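Local coordinates for protein alpha-glucosidase (Pseudoalteromonas sp. K8, PDB 5HQA) that hydrolyses alpha-glucosidic bonds as a chloride-activated member of glycoside hydrolase family 97, and binds the inhibitor acarbose beside a calcium ion, at residues A[313-318]-A[330-335]; A[320-325]-A[390-395]; A[326-331]-A[358-363]. All coordinates share one frame; numbering follows the deposited sequence.

Contact 1 of 3, residues A[313-318]-A[330-335]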
loop_
_atom_site.group_PDB
_atom_site.type_symbol
_atom_site.label_atom_id
_atom_site.label_comp_id
_atom_site.label_asym_id
_atom_site.label_seq_id
_atom_site.Cartn_x
_atom_site.Cartn_y
_atom_site.Cartn_z
ATOM N N TRP A 313 8.864 13.913 -19.566
ATOM C CA TRP A 313 9.529 15.207 -19.660
ATOM C C TRP A 313 11.007 15.075 -20.006
ATOM O O TRP A 313 11.589 16.017 -20.552
ATOM C CB TRP A 313 9.378 15.966 -18.334
ATOM C CG TRP A 313 10.118 15.289 -17.208
ATOM C CD1 TRP A 313 9.639 14.309 -16.378
ATOM C CD2 TRP A 313 11.478 15.516 -16.818
ATOM N NE1 TRP A 313 10.616 13.923 -15.492
ATOM C CE2 TRP A 313 11.755 14.646 -15.742
ATOM C CE3 TRP A 313 12.489 16.374 -17.275
ATOM C CZ2 TRP A 313 13.000 14.610 -15.108
ATOM C CZ3 TRP A 313 13.728 16.340 -16.645
ATOM C CH2 TRP A 313 13.971 15.460 -15.571
ATOM N N ASN A 314 11.617 13.935 -19.705
ATOM C CA ASN A 314 13.057 13.740 -19.796
ATOM C C ASN A 314 13.395 12.872 -20.999
ATOM O O ASN A 314 12.597 12.026 -21.405
ATOM C CB ASN A 314 13.587 13.077 -18.523
ATOM C CG ASN A 314 12.861 11.774 -18.196
ATOM O OD1 ASN A 314 11.632 11.683 -18.288
ATOM N ND2 ASN A 314 13.622 10.763 -17.808
ATOM N N THR A 315 14.587 13.067 -21.562
ATOM C CA THR A 315 14.955 12.295 -22.742
ATOM C C THR A 315 15.115 10.811 -22.402
ATOM O O THR A 315 15.531 10.432 -21.298
ATOM C CB THR A 315 16.237 12.840 -23.374
ATOM O OG1 THR A 315 17.336 12.671 -22.474
ATOM C CG2 THR A 315 16.075 14.314 -23.705
ATOM N N GLY A 316 14.743 9.968 -23.366
ATOM C CA GLY A 316 14.871 8.535 -23.206
ATOM C C GLY A 316 13.598 7.759 -23.480
ATOM O O GLY A 316 13.622 6.525 -23.520
ATOM N N TRP A 317 12.477 8.456 -23.669
ATOM C CA TRP A 317 11.208 7.778 -23.897
ATOM C C TRP A 317 10.971 7.417 -25.356
ATOM O O TRP A 317 10.054 6.638 -25.636
ATOM C CB TRP A 317 10.031 8.636 -23.412
ATOM C CG TRP A 317 9.981 8.833 -21.918
ATOM C CD1 TRP A 317 10.629 9.796 -21.201
ATOM C CD2 TRP A 317 9.241 8.056 -20.966
ATOM N NE1 TRP A 317 10.342 9.669 -19.864
ATOM C CE2 TRP A 317 9.488 8.612 -19.691
ATOM C CE3 TRP A 317 8.389 6.949 -21.067
ATOM C CZ2 TRP A 317 8.918 8.096 -18.521
ATOM C CZ3 TRP A 317 7.819 6.432 -19.895
ATOM C CH2 TRP A 317 8.092 7.007 -18.642
ATOM N N ASP A 318 11.746 7.962 -26.290
ATOM C CA ASP A 318 11.454 7.722 -27.698
ATOM C C ASP A 318 11.629 6.252 -28.050
ATOM O O ASP A 318 12.566 5.590 -27.595
ATOM C CB ASP A 318 12.354 8.570 -28.586
ATOM C CG ASP A 318 11.975 10.029 -28.564
ATOM O OD1 ASP A 318 11.310 10.462 -27.604
ATOM O OD2 ASP A 318 12.353 10.745 -29.505
ATOM N N PHE A 330 17.941 11.573 -16.222
ATOM C CA PHE A 330 17.114 12.117 -15.156
ATOM C C PHE A 330 17.444 13.568 -14.860
ATOM O O PHE A 330 16.982 14.112 -13.852
ATOM C CB PHE A 330 17.231 11.232 -13.915
ATOM C CG PHE A 330 16.790 9.815 -14.177
ATOM C CD1 PHE A 330 15.438 9.496 -14.223
ATOM C CD2 PHE A 330 17.719 8.817 -14.440
ATOM C CE1 PHE A 330 15.021 8.206 -14.494
ATOM C CE2 PHE A 330 17.306 7.513 -14.707
ATOM C CZ PHE A 330 15.955 7.210 -14.736
ATOM N N THR A 331 18.200 14.218 -15.740
ATOM C CA THR A 331 18.460 15.647 -15.639
ATOM C C THR A 331 18.148 16.421 -16.907
ATOM O O THR A 331 17.987 17.644 -16.824
ATOM C CB THR A 331 19.932 15.913 -15.279
ATOM O OG1 THR A 331 20.776 15.210 -16.202
ATOM C CG2 THR A 331 20.240 15.459 -13.864
ATOM N N GLN A 332 18.070 15.770 -18.071
ATOM C CA GLN A 332 17.971 16.484 -19.335
ATOM C C GLN A 332 16.550 16.417 -19.871
ATOM O O GLN A 332 16.129 15.353 -20.349
ATOM C CB GLN A 332 18.943 15.897 -20.354
ATOM C CG GLN A 332 18.848 16.549 -21.724
ATOM C CD GLN A 332 19.186 18.033 -21.677
ATOM O OE1 GLN A 332 20.256 18.423 -21.195
ATOM N NE2 GLN A 332 18.267 18.871 -22.163
ATOM N N PRO A 333 15.787 17.504 -19.841
ATOM C CA PRO A 333 14.450 17.478 -20.439
ATOM C C PRO A 333 14.511 17.468 -21.958
ATOM O O PRO A 333 15.499 17.868 -22.582
ATOM C CB PRO A 333 13.812 18.773 -19.926
ATOM C CG PRO A 333 14.974 19.678 -19.725
ATOM C CD PRO A 333 16.077 18.799 -19.202
ATOM N N TYR A 334 13.420 16.997 -22.554
ATOM C CA TYR A 334 13.197 17.227 -23.973
ATOM C C TYR A 334 13.212 18.726 -24.273
ATOM O O TYR A 334 12.959 19.569 -23.402
ATOM C CB TYR A 334 11.857 16.637 -24.412
ATOM C CG TYR A 334 11.807 15.129 -24.569
ATOM C CD1 TYR A 334 12.466 14.502 -25.614
ATOM C CD2 TYR A 334 11.058 14.341 -23.701
ATOM C CE1 TYR A 334 12.407 13.122 -25.781
ATOM C CE2 TYR A 334 10.990 12.959 -23.855
ATOM C CZ TYR A 334 11.669 12.355 -24.904
ATOM O OH TYR A 334 11.616 10.984 -25.083
ATOM N N ASP A 335 13.479 19.055 -25.538
ATOM C CA ASP A 335 13.544 20.458 -25.940
ATOM C C ASP A 335 12.211 21.182 -25.814
ATOM O O ASP A 335 12.201 22.418 -25.763
ATOM C CB ASP A 335 14.034 20.578 -27.380
ATOM C CG ASP A 335 15.485 20.206 -27.522
ATOM O OD1 ASP A 335 16.177 20.130 -26.478
ATOM O OD2 ASP A 335 15.934 20.000 -28.673
#
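W313 and T315 bond by their backbones to Y334 and Q332. Y334 N donates to W313 O at 2.9 Å, and T315 N to Q332 O at 3.0 Å. They flank N314 and P333, a non-hydrogen-bonded antiparallel pair whose CA atoms lie 4.0 Å apart. P333 has no N-H to offer here.

The other polar contacts involve side chains. Y334 OH and D318 OD1 meet tip to tip at 2.6 Å in a weak bond, with OH as donor. S282 takes the other oxygen of D318. Within 313-318, W317 NE1 donates to N314 OD1 at 2.9 Å, and the acceptor lies in the indole plane. N314 ND2 turns to S329 O.

The apolar contacts centre on two rings. Y334 CG is beside the backbone N (chi1 -76°), which starts the ring toward T315. T315 CA sits over one face, 4.1 Å from the ring centroid, a CH-pi contact. W317 CD1 packs near Y334 CE2, the two side chains crossing at about a right angle. P333 CB meets the edge of the W313 indole at CE3, 3.8 Å away. An alanine in place of Y334 would probably leave T315 CA without its ring face and D318 without its weak hydroxyl partner.

This single antiparallel bridge pinches together the long loop after strand 307-310 of the TIM-barrel domain, the loop that carries W317 into the glycan pocket.

Contact 2 of 3, residues A[320-325]-A[390-395]. With AC1 (4,6-dideoxy-4-{[(1S,4R,5S,6S)-4,5,6-trihydroxy-3-(hydroxymethyl)cyclohex-2-en-1-yl]amino}-alpha-D-glucopyranose), chain B.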
loop_
_atom_site.group_PDB
_atom_site.type_symbol
_atom_site.label_atom_id
_atom_site.label_comp_id
_atom_site.label_asym_id
_atom_site.label_seq_id
_atom_site.Cartn_x
_atom_site.Cartn_y
_atom_site.Cartn_z
ATOM N N ASP A 320 10.440 2.498 -27.879
ATOM C CA ASP A 320 9.697 1.614 -26.990
ATOM C C ASP A 320 10.297 1.796 -25.597
ATOM O O ASP A 320 11.317 1.179 -25.272
ATOM C CB ASP A 320 9.778 0.168 -27.469
ATOM C CG ASP A 320 8.752 -0.729 -26.797
ATOM O OD1 ASP A 320 8.232 -0.346 -25.723
ATOM O OD2 ASP A 320 8.471 -1.822 -27.343
ATOM N N TRP A 321 9.676 2.651 -24.776
ATOM C CA TRP A 321 10.318 3.061 -23.530
ATOM C C TRP A 321 10.506 1.897 -22.562
ATOM O O TRP A 321 11.389 1.972 -21.702
ATOM C CB TRP A 321 9.527 4.194 -22.862
ATOM C CG TRP A 321 8.133 3.820 -22.441
ATOM C CD1 TRP A 321 6.983 4.025 -23.151
ATOM C CD2 TRP A 321 7.740 3.180 -21.218
ATOM N NE1 TRP A 321 5.902 3.556 -22.444
ATOM C CE2 TRP A 321 6.339 3.033 -21.255
ATOM C CE3 TRP A 321 8.436 2.726 -20.091
ATOM C CZ2 TRP A 321 5.622 2.443 -20.215
ATOM C CZ3 TRP A 321 7.719 2.142 -19.058
ATOM C CH2 TRP A 321 6.328 2.003 -19.127
ATOM N N PHE A 322 9.708 0.825 -22.684
ATOM C CA PHE A 322 9.892 -0.358 -21.838
ATOM C C PHE A 322 11.312 -0.902 -21.943
ATOM O O PHE A 322 11.808 -1.526 -20.998
ATOM C CB PHE A 322 8.865 -1.444 -22.216
ATOM C CG PHE A 322 8.957 -2.730 -21.391
ATOM C CD1 PHE A 322 9.782 -3.781 -21.790
ATOM C CD2 PHE A 322 8.183 -2.904 -20.249
ATOM C CE1 PHE A 322 9.857 -4.958 -21.049
ATOM C CE2 PHE A 322 8.260 -4.085 -19.500
ATOM C CZ PHE A 322 9.094 -5.104 -19.901
ATOM N N PHE A 323 11.986 -0.659 -23.069
ATOM C CA PHE A 323 13.331 -1.174 -23.311
ATOM C C PHE A 323 14.420 -0.122 -23.161
ATOM O O PHE A 323 15.577 -0.407 -23.474
ATOM C CB PHE A 323 13.417 -1.798 -24.710
ATOM C CG PHE A 323 12.479 -2.948 -24.903
ATOM C CD1 PHE A 323 12.754 -4.180 -24.335
ATOM C CD2 PHE A 323 11.300 -2.789 -25.609
ATOM C CE1 PHE A 323 11.878 -5.239 -24.485
ATOM C CE2 PHE A 323 10.422 -3.844 -25.764
ATOM C CZ PHE A 323 10.713 -5.070 -25.200
ATOM N N ASN A 324 14.094 1.071 -22.665
ATOM C CA ASN A 324 15.039 2.178 -22.679
ATOM C C ASN A 324 15.674 2.444 -21.318
ATOM O O ASN A 324 16.220 3.533 -21.107
ATOM C CB ASN A 324 14.353 3.444 -23.195
ATOM C CG ASN A 324 13.981 3.345 -24.658
ATOM O OD1 ASN A 324 14.390 2.414 -25.352
ATOM N ND2 ASN A 324 13.215 4.316 -25.142
ATOM N N GLY A 325 15.637 1.471 -20.400
ATOM C CA GLY A 325 16.177 1.702 -19.066
ATOM C C GLY A 325 17.623 2.166 -19.057
ATOM O O GLY A 325 18.027 2.923 -18.171
ATOM N N VAL A 390 9.563 -0.228 -14.071
ATOM C CA VAL A 390 8.828 -1.131 -14.959
ATOM C C VAL A 390 9.789 -2.167 -15.543
ATOM O O VAL A 390 10.675 -1.843 -16.336
ATOM C CB VAL A 390 8.095 -0.365 -16.067
ATOM C CG1 VAL A 390 7.465 -1.353 -17.055
ATOM C CG2 VAL A 390 7.018 0.506 -15.456
ATOM N N ALA A 391 9.604 -3.423 -15.149
ATOM C CA ALA A 391 10.299 -4.585 -15.686
ATOM C C ALA A 391 9.569 -5.813 -15.160
ATOM O O ALA A 391 8.931 -5.756 -14.103
ATOM C CB ALA A 391 11.780 -4.621 -15.269
ATOM N N ASP A 392 9.661 -6.914 -15.902
ATOM C CA ASP A 392 9.011 -8.139 -15.456
ATOM C C ASP A 392 9.605 -8.613 -14.133
ATOM O O ASP A 392 10.722 -8.241 -13.752
ATOM C CB ASP A 392 9.162 -9.242 -16.498
ATOM C CG ASP A 392 8.274 -9.031 -17.715
ATOM O OD1 ASP A 392 7.564 -7.990 -17.794
ATOM O OD2 ASP A 392 8.300 -9.918 -18.599
ATOM N N GLY A 393 8.836 -9.449 -13.433
ATOM C CA GLY A 393 9.310 -10.085 -12.211
ATOM C C GLY A 393 10.701 -10.681 -12.376
ATOM O O GLY A 393 10.976 -11.360 -13.370
ATOM N N GLY A 394 11.596 -10.408 -11.430
ATOM C CA GLY A 394 12.949 -10.926 -11.499
ATOM C C GLY A 394 13.859 -10.249 -12.502
ATOM O O GLY A 394 14.973 -10.734 -12.719
ATOM N N ASN A 395 13.439 -9.136 -13.118
ATOM C CA ASN A 395 14.227 -8.523 -14.188
ATOM C C ASN A 395 14.607 -7.071 -13.903
ATOM O O ASN A 395 14.846 -6.294 -14.833
ATOM C CB ASN A 395 13.495 -8.636 -15.523
ATOM C CG ASN A 395 13.639 -10.006 -16.124
ATOM O OD1 ASN A 395 14.608 -10.281 -16.819
ATOM N ND2 ASN A 395 12.703 -10.898 -15.814
HETATM C C1 AC1 B . 3.508 -2.313 -17.734
HETATM O O2 AC1 B . 3.301 -3.704 -15.796
HETATM C C2 AC1 B . 3.669 -2.382 -16.223
HETATM C C4A AC1 B . 3.207 5.144 -15.369
HETATM C C3 AC1 B . 2.847 -1.329 -15.528
HETATM O O3 AC1 B . 2.963 -1.466 -14.100
HETATM C C4 AC1 B . 3.272 0.039 -15.993
HETATM N N4A AC1 B . 2.723 1.151 -15.155
HETATM C C5 AC1 B . 2.713 0.050 -17.408
HETATM O O5 AC1 B . 3.521 -0.896 -18.225
HETATM C C6 AC1 B . 2.720 1.388 -18.079
HETATM C C1B AC1 B . 3.739 2.173 -14.715
HETATM C C2B AC1 B . 3.017 3.302 -13.721
HETATM O O2B AC1 B . 2.293 2.591 -12.717
HETATM C C3B AC1 B . 2.230 4.205 -14.457
HETATM O O3B AC1 B . 1.440 5.086 -13.620
HETATM O O4 AC1 B . 2.434 5.971 -16.218
HETATM C C5B AC1 B . 4.144 4.383 -16.163
HETATM C C7B AC1 B . 4.425 2.828 -15.778
HETATM C C6B AC1 B . 5.242 5.171 -16.895
HETATM O O6B AC1 B . 6.169 5.593 -15.944
HETATM O O HOH W 1 11.412 -2.960 -18.740
#
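F322 and V390 bring the backbones closest, with CA atoms 7.0 Å apart, where a short 3-10 turn around W321-F323 faces a loop that runs into a type II turn from D392 to N395. No direct hydrogen bond joins the two segments. A water bridges them instead, bonded to F322 O at 2.7 Å and to V390 O at 2.8 Å.

V390 carries the contact with its two methyl branches. CG1 is anti to the backbone N (chi1 174°). It meets F322 CD2 at 3.6 Å in the conformer given, one of two modelled for F322. CG2, the other branch, touches C7B of the AC1 cyclitol ring at 3.5 Å. The W321 side chain crosses V390 at about a right angle, and its CZ3 lies 3.9 Å from V390 CB.

The site is the glycan pocket at the mouth of the TIM barrel. W321 and V390 line it, and V390 also packs on the calcium ligand E437. The indole of W321 turns its edge to the sugar, with CZ2 3.8 Å from AC1 C6, the methyl group of the dideoxyglucose unit. W321 also meets the rings of W317 and W280.

Two further contacts of the F322 ring apply to this conformer alone and are less certain. The bridging water lies over the centre of one ring face. D392 OD1 approaches the ring edge at F322 CZ, 3.9 Å away, with the ring and carboxylate planes 61° apart.

Contact 3 of 3, residues A[326-331]-A[358-363]. With AC1 (4,6-dideoxy-4-{[(1S,4R,5S,6S)-4,5,6-trihydroxy-3-(hydroxymethyl)cyclohex-2-en-1-yl]amino}-alpha-D-glucopyranose), chain B.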
loop_
_atom_site.group_PDB
_atom_site.type_symbol
_atom_site.label_atom_id
_atom_site.label_comp_id
_atom_site.label_asym_id
_atom_site.label_seq_id
_atom_site.Cartn_x
_atom_site.Cartn_y
_atom_site.Cartn_z
ATOM N N ASP A 326 18.416 1.741 -20.047
ATOM C CA ASP A 326 19.821 2.135 -20.093
ATOM C C ASP A 326 20.018 3.596 -20.474
ATOM O O ASP A 326 21.074 4.158 -20.165
ATOM C CB ASP A 326 20.606 1.285 -21.103
ATOM C CG ASP A 326 20.689 -0.183 -20.722
ATOM O OD1 ASP A 326 20.191 -0.593 -19.642
ATOM O OD2 ASP A 326 21.276 -0.939 -21.524
ATOM N N VAL A 327 19.061 4.219 -21.162
ATOM C CA VAL A 327 19.313 5.506 -21.810
ATOM C C VAL A 327 18.535 6.666 -21.212
ATOM O O VAL A 327 18.753 7.809 -21.641
ATOM C CB VAL A 327 19.048 5.436 -23.328
ATOM C CG1 VAL A 327 19.996 4.439 -23.970
ATOM C CG2 VAL A 327 17.595 5.074 -23.607
ATOM N N PHE A 328 17.632 6.424 -20.260
ATOM C CA PHE A 328 16.939 7.525 -19.599
ATOM C C PHE A 328 17.940 8.498 -18.990
ATOM O O PHE A 328 18.885 8.090 -18.306
ATOM C CB PHE A 328 16.022 6.993 -18.496
ATOM C CG PHE A 328 14.707 6.479 -18.987
ATOM C CD1 PHE A 328 13.894 7.265 -19.790
ATOM C CD2 PHE A 328 14.276 5.209 -18.634
ATOM C CE1 PHE A 328 12.664 6.794 -20.237
ATOM C CE2 PHE A 328 13.053 4.725 -19.075
ATOM C CZ PHE A 328 12.243 5.518 -19.881
ATOM N N SER A 329 17.736 9.787 -19.246
ATOM C CA SER A 329 18.391 10.845 -18.491
ATOM C C SER A 329 17.429 11.350 -17.427
ATOM O O SER A 329 16.235 11.529 -17.690
ATOM C CB SER A 329 18.810 12.005 -19.398
ATOM O OG SER A 329 19.273 13.110 -18.634
ATOM N N PHE A 330 17.941 11.573 -16.222
ATOM C CA PHE A 330 17.114 12.117 -15.156
ATOM C C PHE A 330 17.444 13.568 -14.860
ATOM O O PHE A 330 16.982 14.112 -13.852
ATOM C CB PHE A 330 17.231 11.232 -13.915
ATOM C CG PHE A 330 16.790 9.815 -14.177
ATOM C CD1 PHE A 330 15.438 9.496 -14.223
ATOM C CD2 PHE A 330 17.719 8.817 -14.440
ATOM C CE1 PHE A 330 15.021 8.206 -14.494
ATOM C CE2 PHE A 330 17.306 7.513 -14.707
ATOM C CZ PHE A 330 15.955 7.210 -14.736
ATOM N N THR A 331 18.200 14.218 -15.740
ATOM C CA THR A 331 18.460 15.647 -15.639
ATOM C C THR A 331 18.148 16.421 -16.907
ATOM O O THR A 331 17.987 17.644 -16.824
ATOM C CB THR A 331 19.932 15.913 -15.279
ATOM O OG1 THR A 331 20.776 15.210 -16.202
ATOM C CG2 THR A 331 20.240 15.459 -13.864
ATOM N N GLU A 358 11.044 7.421 -14.139
ATOM C CA GLU A 358 10.858 6.038 -14.569
ATOM C C GLU A 358 12.210 5.438 -14.940
ATOM O O GLU A 358 12.965 6.032 -15.718
ATOM C CB GLU A 358 9.905 5.954 -15.765
ATOM C CG GLU A 358 9.783 4.542 -16.355
ATOM C CD GLU A 358 9.231 3.526 -15.354
ATOM O OE1 GLU A 358 8.102 3.723 -14.848
ATOM O OE2 GLU A 358 9.927 2.527 -15.058
ATOM N N THR A 359 12.509 4.259 -14.395
ATOM C CA THR A 359 13.783 3.605 -14.653
ATOM C C THR A 359 13.701 2.505 -15.699
ATOM O O THR A 359 14.747 2.066 -16.190
ATOM C CB THR A 359 14.339 2.989 -13.368
ATOM O OG1 THR A 359 13.490 1.906 -12.967
ATOM C CG2 THR A 359 14.401 4.033 -12.250
ATOM N N SER A 360 12.494 2.039 -16.032
ATOM C CA SER A 360 12.309 0.817 -16.822
ATOM C C SER A 360 13.200 -0.312 -16.309
ATOM O O SER A 360 13.755 -1.100 -17.078
ATOM C CB SER A 360 12.550 1.065 -18.310
ATOM O OG SER A 360 11.471 1.795 -18.860
ATOM N N GLY A 361 13.353 -0.378 -14.989
ATOM C CA GLY A 361 14.032 -1.479 -14.357
ATOM C C GLY A 361 15.533 -1.338 -14.206
ATOM O O GLY A 361 16.135 -2.143 -13.485
ATOM N N ASN A 362 16.168 -0.358 -14.850
ATOM C CA ASN A 362 17.621 -0.240 -14.743
ATOM C C ASN A 362 17.935 0.678 -13.573
ATOM O O ASN A 362 17.971 1.904 -13.716
ATOM C CB ASN A 362 18.244 0.269 -16.035
ATOM C CG ASN A 362 19.767 0.318 -15.960
ATOM O OD1 ASN A 362 20.352 0.438 -14.875
ATOM N ND2 ASN A 362 20.418 0.225 -17.117
ATOM N N VAL A 363 18.207 0.079 -12.411
ATOM C CA VAL A 363 18.388 0.889 -11.214
ATOM C C VAL A 363 19.796 1.455 -11.111
ATOM O O VAL A 363 20.007 2.423 -10.370
ATOM C CB VAL A 363 18.018 0.087 -9.951
ATOM C CG1 VAL A 363 16.529 -0.279 -9.999
ATOM C CG2 VAL A 363 18.879 -1.172 -9.832
HETATM C C1 AC1 B . 3.508 -2.313 -17.734
HETATM O O2 AC1 B . 3.301 -3.704 -15.796
HETATM C C2 AC1 B . 3.669 -2.382 -16.223
HETATM C C4A AC1 B . 3.207 5.144 -15.369
HETATM C C3 AC1 B . 2.847 -1.329 -15.528
HETATM O O3 AC1 B . 2.963 -1.466 -14.100
HETATM C C4 AC1 B . 3.272 0.039 -15.993
HETATM N N4A AC1 B . 2.723 1.151 -15.155
HETATM C C5 AC1 B . 2.713 0.050 -17.408
HETATM O O5 AC1 B . 3.521 -0.896 -18.225
HETATM C C6 AC1 B . 2.720 1.388 -18.079
HETATM C C1B AC1 B . 3.739 2.173 -14.715
HETATM C C2B AC1 B . 3.017 3.302 -13.721
HETATM O O2B AC1 B . 2.293 2.591 -12.717
HETATM C C3B AC1 B . 2.230 4.205 -14.457
HETATM O O3B AC1 B . 1.440 5.086 -13.620
HETATM O O4 AC1 B . 2.434 5.971 -16.218
HETATM C C5B AC1 B . 4.144 4.383 -16.163
HETATM C C7B AC1 B . 4.425 2.828 -15.778
HETATM C C6B AC1 B . 5.242 5.171 -16.895
HETATM O O6B AC1 B . 6.169 5.593 -15.944
#
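N362 is the N-cap of helix 363-379, and its side chain also reaches across to D326. Its OD1 caps N365 N, while ND2 donates to D326 OD1 at 2.7 Å. CG stands anti to the backbone N (chi1 -177°), which carries the amide carbon out toward D326. The donor meets D326 OD1 on the anti side, 35° out of the carboxylate plane, and the carboxylate and amide planes are nearly perpendicular. D326 OD1 also forms a salt bridge with K397.

Two phenylalanine rings gather around the carbonyl of E358. E358 O lies over one face of the F328 ring, 3.3 Å from CD2. The same oxygen sits at the edge of the F330 ring, 3.2 Å from CE1. S360 OG meets the F328 edge at CE2, also 3.3 Å away, and is bonded to W321 O.

The E358 side chain, bent at chi2 (61°), reaches the glycan pocket. OE1 accepts a hydrogen bond from O6B of AC1 at 2.9 Å. OE2 accepts S360 N at 2.8 Å and also V390 N, so two backbone donors hold the carboxylate in place.

A type I' turn from T359 to N362 links the end of strand 352-358 to helix 363-379. F330 packs on N365 and A373 of that helix, and K397 of strand 396-399 borders N362.

In the fold
All three contacts lie in the TIM-barrel domain, on loops that follow three neighbouring parallel strands, 307-310, 352-358 and 384-388. After strand 307-310 the chain passes 313-318, 320-325, 326-331 and 330-335 in turn. Contact 1 closes a short loop inside this one excursion. Contact 2 leaves from within that loop and runs on to 390-395, so contacts 1 and 2 cross. Contact 3 starts at 326-331, sharing F330 and T331 with the end of contact 1, and closes at 358-363. It is nested inside the loop of contact 2. Contacts 2 and 3 both touch AC1, and their centres are about 10 Å apart.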